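Local structure of NEQ263 (Nanoarchaeum equitans Kin4-M, 5BN3) at residues B[308-320]-B[378-390]. The protein probably binds ATP as one of the two kinds of subunit in the NeqA-NeqB ATP synthase core complex. Residues are numbered along the deposited sequence; the frame is centred on the assembly and turned at random.
Sequences DLHSKNIYPPIDL and LVEKEFIKQDYYE. With SO4 (sulfate ion), chain X.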
loop_
_atom_site.group_PDB
_atom_site.type_symbol
_atom_site.label_atom_id
_atom_site.label_comp_id
_atom_site.label_asym_id
_atom_site.label_seq_id
_atom_site.Cartn_x
_atom_site.Cartn_y
_atom_site.Cartn_z
ATOM N N ASP B 308 12.012 22.894 7.341
ATOM C CA ASP B 308 11.726 24.258 6.911
ATOM C C ASP B 308 12.546 25.286 7.688
ATOM O O ASP B 308 13.155 26.178 7.096
ATOM C CB ASP B 308 10.231 24.550 7.051
ATOM C CG ASP B 308 9.868 25.957 6.622
ATOM O OD1 ASP B 308 10.018 26.271 5.422
ATOM O OD2 ASP B 308 9.424 26.748 7.480
ATOM N N LEU B 309 12.564 25.155 9.012
ATOM C CA LEU B 309 13.344 26.056 9.858
ATOM C C LEU B 309 14.837 25.908 9.593
ATOM O O LEU B 309 15.571 26.893 9.576
ATOM C CB LEU B 309 13.047 25.816 11.341
ATOM C CG LEU B 309 11.678 26.267 11.852
ATOM C CD1 LEU B 309 11.589 26.115 13.359
ATOM C CD2 LEU B 309 11.414 27.704 11.455
ATOM N N HIS B 310 15.281 24.674 9.380
ATOM C CA HIS B 310 16.679 24.409 9.072
ATOM C C HIS B 310 17.089 25.112 7.779
ATOM O O HIS B 310 18.163 25.708 7.699
ATOM C CB HIS B 310 16.910 22.903 8.948
ATOM C CG HIS B 310 18.348 22.519 8.794
ATOM N ND1 HIS B 310 19.286 22.733 9.782
ATOM C CD2 HIS B 310 19.004 21.919 7.774
ATOM C CE1 HIS B 310 20.459 22.288 9.373
ATOM N NE2 HIS B 310 20.318 21.790 8.158
ATOM N N SER B 311 16.224 25.047 6.772
ATOM C CA SER B 311 16.490 25.691 5.486
ATOM C C SER B 311 16.517 27.214 5.593
ATOM O O SER B 311 17.075 27.891 4.728
ATOM C CB SER B 311 15.452 25.265 4.446
ATOM O OG SER B 311 15.630 23.911 4.070
ATOM N N LYS B 312 15.908 27.748 6.649
ATOM C CA LYS B 312 15.917 29.187 6.901
ATOM C C LYS B 312 17.097 29.583 7.776
ATOM O O LYS B 312 17.153 30.707 8.276
ATOM C CB LYS B 312 14.614 29.617 7.579
ATOM C CG LYS B 312 13.365 29.427 6.735
ATOM C CD LYS B 312 12.114 29.694 7.561
ATOM C CE LYS B 312 10.854 29.623 6.714
ATOM N NZ LYS B 312 9.630 29.842 7.535
ATOM N N ASN B 313 18.030 28.650 7.956
ATOM C CA ASN B 313 19.197 28.849 8.818
ATOM C C ASN B 313 18.804 29.153 10.265
ATOM O O ASN B 313 19.419 29.993 10.923
ATOM C CB ASN B 313 20.116 29.944 8.259
ATOM C CG ASN B 313 21.534 29.851 8.791
ATOM O OD1 ASN B 313 22.037 28.763 9.074
ATOM N ND2 ASN B 313 22.186 30.999 8.928
ATOM N N ILE B 314 17.779 28.463 10.755
ATOM C CA ILE B 314 17.369 28.598 12.149
ATOM C C ILE B 314 17.865 27.409 12.968
ATOM O O ILE B 314 17.455 26.273 12.725
ATOM C CB ILE B 314 15.833 28.679 12.294
ATOM C CG1 ILE B 314 15.263 29.822 11.447
ATOM C CG2 ILE B 314 15.443 28.839 13.759
ATOM C CD1 ILE B 314 15.764 31.191 11.839
ATOM N N TYR B 315 18.765 27.671 13.914
ATOM C CA TYR B 315 19.089 26.701 14.958
ATOM C C TYR B 315 18.660 27.273 16.305
ATOM O O TYR B 315 18.894 28.448 16.585
ATOM C CB TYR B 315 20.588 26.347 14.993
ATOM C CG TYR B 315 20.934 25.450 16.168
ATOM C CD1 TYR B 315 21.303 25.988 17.396
ATOM C CD2 TYR B 315 20.859 24.067 16.059
ATOM C CE1 TYR B 315 21.591 25.179 18.475
ATOM C CE2 TYR B 315 21.152 23.250 17.135
ATOM C CZ TYR B 315 21.518 23.810 18.339
ATOM O OH TYR B 315 21.809 22.999 19.413
ATOM N N PRO B 316 18.026 26.445 17.146
ATOM C CA PRO B 316 17.634 25.066 16.833
ATOM C C PRO B 316 16.314 25.026 16.074
ATOM O O PRO B 316 15.403 25.786 16.400
ATOM C CB PRO B 316 17.476 24.430 18.214
ATOM C CG PRO B 316 17.081 25.570 19.099
ATOM C CD PRO B 316 17.783 26.786 18.561
ATOM N N PRO B 317 16.210 24.143 15.070
ATOM C CA PRO B 317 15.046 24.130 14.178
ATOM C C PRO B 317 13.839 23.419 14.784
ATOM O O PRO B 317 13.308 22.484 14.178
ATOM C CB PRO B 317 15.562 23.359 12.963
ATOM C CG PRO B 317 16.549 22.393 13.547
ATOM C CD PRO B 317 17.195 23.104 14.712
ATOM N N ILE B 318 13.398 23.877 15.950
ATOM C CA ILE B 318 12.288 23.250 16.663
ATOM C C ILE B 318 10.913 23.741 16.201
ATOM O O ILE B 318 10.624 24.941 16.234
ATOM C CB ILE B 318 12.421 23.469 18.188
ATOM C CG1 ILE B 318 13.635 22.708 18.723
ATOM C CG2 ILE B 318 11.164 23.020 18.910
ATOM C CD1 ILE B 318 13.854 22.869 20.215
ATOM N N ASP B 319 10.074 22.802 15.771
ATOM C CA ASP B 319 8.680 23.090 15.440
ATOM C C ASP B 319 7.908 23.302 16.739
ATOM O O ASP B 319 7.656 22.351 17.481
ATOM C CB ASP B 319 8.083 21.926 14.636
ATOM C CG ASP B 319 6.716 22.246 14.044
ATOM O OD1 ASP B 319 5.874 22.869 14.730
ATOM O OD2 ASP B 319 6.475 21.858 12.880
ATOM N N LEU B 320 7.536 24.551 17.012
ATOM C CA LEU B 320 6.886 24.912 18.273
ATOM C C LEU B 320 5.523 24.256 18.463
ATOM O O LEU B 320 5.070 24.073 19.592
ATOM C CB LEU B 320 6.733 26.434 18.383
ATOM C CG LEU B 320 7.960 27.247 18.788
ATOM C CD1 LEU B 320 7.627 28.730 18.846
ATOM C CD2 LEU B 320 8.476 26.777 20.131
ATOM N N LEU B 378 8.920 36.958 13.580
ATOM C CA LEU B 378 9.851 37.380 14.626
ATOM C C LEU B 378 10.131 36.276 15.649
ATOM O O LEU B 378 11.230 36.203 16.199
ATOM C CB LEU B 378 9.325 38.630 15.334
ATOM C CG LEU B 378 9.204 39.922 14.521
ATOM C CD1 LEU B 378 8.428 40.970 15.299
ATOM C CD2 LEU B 378 10.575 40.451 14.166
ATOM N N VAL B 379 9.136 35.433 15.911
ATOM C CA VAL B 379 9.320 34.287 16.798
ATOM C C VAL B 379 10.435 33.392 16.265
ATOM O O VAL B 379 11.317 32.966 17.010
ATOM C CB VAL B 379 8.013 33.474 16.945
ATOM C CG1 VAL B 379 8.301 32.054 17.399
ATOM C CG2 VAL B 379 7.072 34.156 17.920
ATOM N N GLU B 380 10.400 33.132 14.964
ATOM C CA GLU B 380 11.393 32.273 14.336
ATOM C C GLU B 380 12.767 32.939 14.274
ATOM O O GLU B 380 13.790 32.266 14.393
ATOM C CB GLU B 380 10.924 31.856 12.936
ATOM C CG GLU B 380 9.632 31.042 12.947
ATOM C CD GLU B 380 9.088 30.759 11.558
ATOM O OE1 GLU B 380 9.639 31.294 10.573
ATOM O OE2 GLU B 380 8.102 29.999 11.455
ATOM N N LYS B 381 12.788 34.257 14.102
ATOM C CA LYS B 381 14.044 34.991 13.934
ATOM C C LYS B 381 14.725 35.382 15.242
ATOM O O LYS B 381 15.952 35.414 15.320
ATOM C CB LYS B 381 13.814 36.248 13.088
ATOM C CG LYS B 381 13.644 35.980 11.605
ATOM C CD LYS B 381 13.231 37.240 10.858
ATOM C CE LYS B 381 13.186 36.996 9.358
ATOM N NZ LYS B 381 12.539 38.119 8.627
ATOM N N GLU B 382 13.932 35.681 16.266
ATOM C CA GLU B 382 14.476 36.249 17.497
ATOM C C GLU B 382 14.258 35.385 18.738
ATOM O O GLU B 382 14.983 35.513 19.720
ATOM C CB GLU B 382 13.902 37.654 17.727
ATOM C CG GLU B 382 14.050 38.584 16.529
ATOM C CD GLU B 382 13.766 40.033 16.876
ATOM O OE1 GLU B 382 13.367 40.303 18.029
ATOM O OE2 GLU B 382 13.947 40.904 15.998
ATOM N N PHE B 383 13.263 34.507 18.692
ATOM C CA PHE B 383 12.941 33.669 19.843
ATOM C C PHE B 383 13.493 32.252 19.681
ATOM O O PHE B 383 14.243 31.768 20.529
ATOM C CB PHE B 383 11.426 33.640 20.068
ATOM C CG PHE B 383 11.003 32.821 21.251
ATOM C CD1 PHE B 383 11.086 33.340 22.534
ATOM C CD2 PHE B 383 10.509 31.537 21.081
ATOM C CE1 PHE B 383 10.694 32.590 23.629
ATOM C CE2 PHE B 383 10.115 30.780 22.172
ATOM C CZ PHE B 383 10.207 31.307 23.446
ATOM N N ILE B 384 13.121 31.592 18.588
ATOM C CA ILE B 384 13.602 30.242 18.309
ATOM C C ILE B 384 15.092 30.239 17.979
ATOM O O ILE B 384 15.859 29.472 18.562
ATOM C CB ILE B 384 12.812 29.588 17.152
ATOM C CG1 ILE B 384 11.329 29.482 17.518
ATOM C CG2 ILE B 384 13.370 28.214 16.830
ATOM C CD1 ILE B 384 10.480 28.854 16.432
ATOM N N LYS B 385 15.495 31.097 17.043
ATOM C CA LYS B 385 16.896 31.198 16.640
ATOM C C LYS B 385 17.751 31.600 17.839
ATOM O O LYS B 385 17.457 32.582 18.526
ATOM C CB LYS B 385 17.057 32.207 15.496
ATOM C CG LYS B 385 18.456 32.249 14.881
ATOM C CD LYS B 385 18.531 33.234 13.714
ATOM C CE LYS B 385 19.947 33.349 13.159
ATOM N NZ LYS B 385 20.390 32.129 12.430
ATOM N N GLN B 386 18.800 30.824 18.088
ATOM C CA GLN B 386 19.622 30.979 19.282
ATOM C C GLN B 386 20.935 30.228 19.083
ATOM O O GLN B 386 20.950 29.151 18.487
ATOM C CB GLN B 386 18.866 30.430 20.497
ATOM C CG GLN B 386 19.673 30.353 21.781
ATOM C CD GLN B 386 18.883 29.752 22.926
ATOM O OE1 GLN B 386 17.650 29.724 22.902
ATOM N NE2 GLN B 386 19.591 29.263 23.936
ATOM N N ASP B 387 22.037 30.788 19.573
ATOM C CA ASP B 387 23.343 30.161 19.382
ATOM C C ASP B 387 23.498 28.866 20.184
ATOM O O ASP B 387 22.909 28.705 21.255
ATOM C CB ASP B 387 24.473 31.130 19.735
ATOM C CG ASP B 387 25.834 30.616 19.309
ATOM O OD1 ASP B 387 26.489 29.917 20.113
ATOM O OD2 ASP B 387 26.248 30.900 18.165
ATOM N N TYR B 388 24.299 27.950 19.647
ATOM C CA TYR B 388 24.596 26.672 20.288
ATOM C C TYR B 388 25.260 26.859 21.652
ATOM O O TYR B 388 25.149 26.003 22.532
ATOM C CB TYR B 388 25.489 25.848 19.355
ATOM C CG TYR B 388 26.002 24.545 19.924
ATOM C CD1 TYR B 388 25.131 23.568 20.377
ATOM C CD2 TYR B 388 27.362 24.280 19.972
ATOM C CE1 TYR B 388 25.603 22.372 20.885
ATOM C CE2 TYR B 388 27.841 23.087 20.475
ATOM C CZ TYR B 388 26.958 22.137 20.929
ATOM O OH TYR B 388 27.427 20.948 21.433
ATOM N N TYR B 389 25.944 27.986 21.827
ATOM C CA TYR B 389 26.637 28.268 23.081
ATOM C C TYR B 389 25.940 29.345 23.905
ATOM O O TYR B 389 26.512 29.875 24.858
ATOM C CB TYR B 389 28.089 28.664 22.806
ATOM C CG TYR B 389 28.902 27.545 22.209
ATOM C CD1 TYR B 389 29.158 26.394 22.935
ATOM C CD2 TYR B 389 29.412 27.638 20.924
ATOM C CE1 TYR B 389 29.895 25.368 22.398
ATOM C CE2 TYR B 389 30.157 26.614 20.379
ATOM C CZ TYR B 389 30.394 25.482 21.123
ATOM O OH TYR B 389 31.134 24.453 20.591
ATOM N N GLU B 390 24.703 29.659 23.541
ATOM C CA GLU B 390 23.943 30.694 24.232
ATOM C C GLU B 390 22.986 30.100 25.260
ATOM O O GLU B 390 22.247 29.157 24.961
ATOM C CB GLU B 390 23.160 31.542 23.226
ATOM C CG GLU B 390 22.292 32.616 23.865
ATOM C CD GLU B 390 21.614 33.510 22.844
ATOM O OE1 GLU B 390 21.753 33.245 21.629
ATOM O OE2 GLU B 390 20.939 34.478 23.254
HETATM S S SO4 X . 8.360 21.176 7.900
HETATM O O1 SO4 X . 8.382 21.787 9.222
HETATM O O2 SO4 X . 7.337 21.823 7.089
HETATM O O3 SO4 X . 8.083 19.750 8.030
HETATM O O4 SO4 X . 9.665 21.341 7.274
HETATM O O HOH W 1 20.790 29.828 13.572
#
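Ile314 and Lys385 bring the two backbones to 5.2 Å between their CA atoms, where the loop after helix 307-311, turned out of it by a Schellman motif with Asn313 at C-prime, passes the C-terminal end of helix 367-384. There Gln386 N donates a hydrogen bond to Tyr315 O (2.8 Å), and Lys385 CA adds a CA-H...O contact to the same oxygen. The side chain of Lys385 runs across Ile314 CD1 and bends at its last torsion (chi4 70°), which brings NZ to Asn313 O at 2.8 Å with a C=O...N angle of 170°; a water accepting from both NZ and Tyr315 N makes a second link. Ile384 carries the apolar part: its CG2 meets Ile314 CG2 at 3.8 Å, while CD1 reaches Leu320 CD1 tip to tip at 3.7 Å. Beyond the helix, the Tyr315 ring has Pro316 CB over one face and Gln386 O near its plane at the edge; its OH lies 3.5 Å from Tyr388 CD1, at the edge of that ring, and hydrogen-bonds to Gln146 of helix 140-151. At the other end Glu380 lays its carboxylate carbon CD against Leu309 CD2, the two side chains crossing at about a right angle, and forms a salt bridge to Lys312 whose hydrogen bond is weak (OE1 to NZ, 3.4 Å); Lys312 also pairs with Asp308 OD2. Glu380 OE2 is hydrogen-bonded to Tyr347 OH and salt-bridged to Arg354. The contact thus joins the nucleotide-binding and C-terminal family regions through an isoleucine-leucine cluster flanked by polar links, and the basic partners of buried Glu380 would probably stabilise its negative charge.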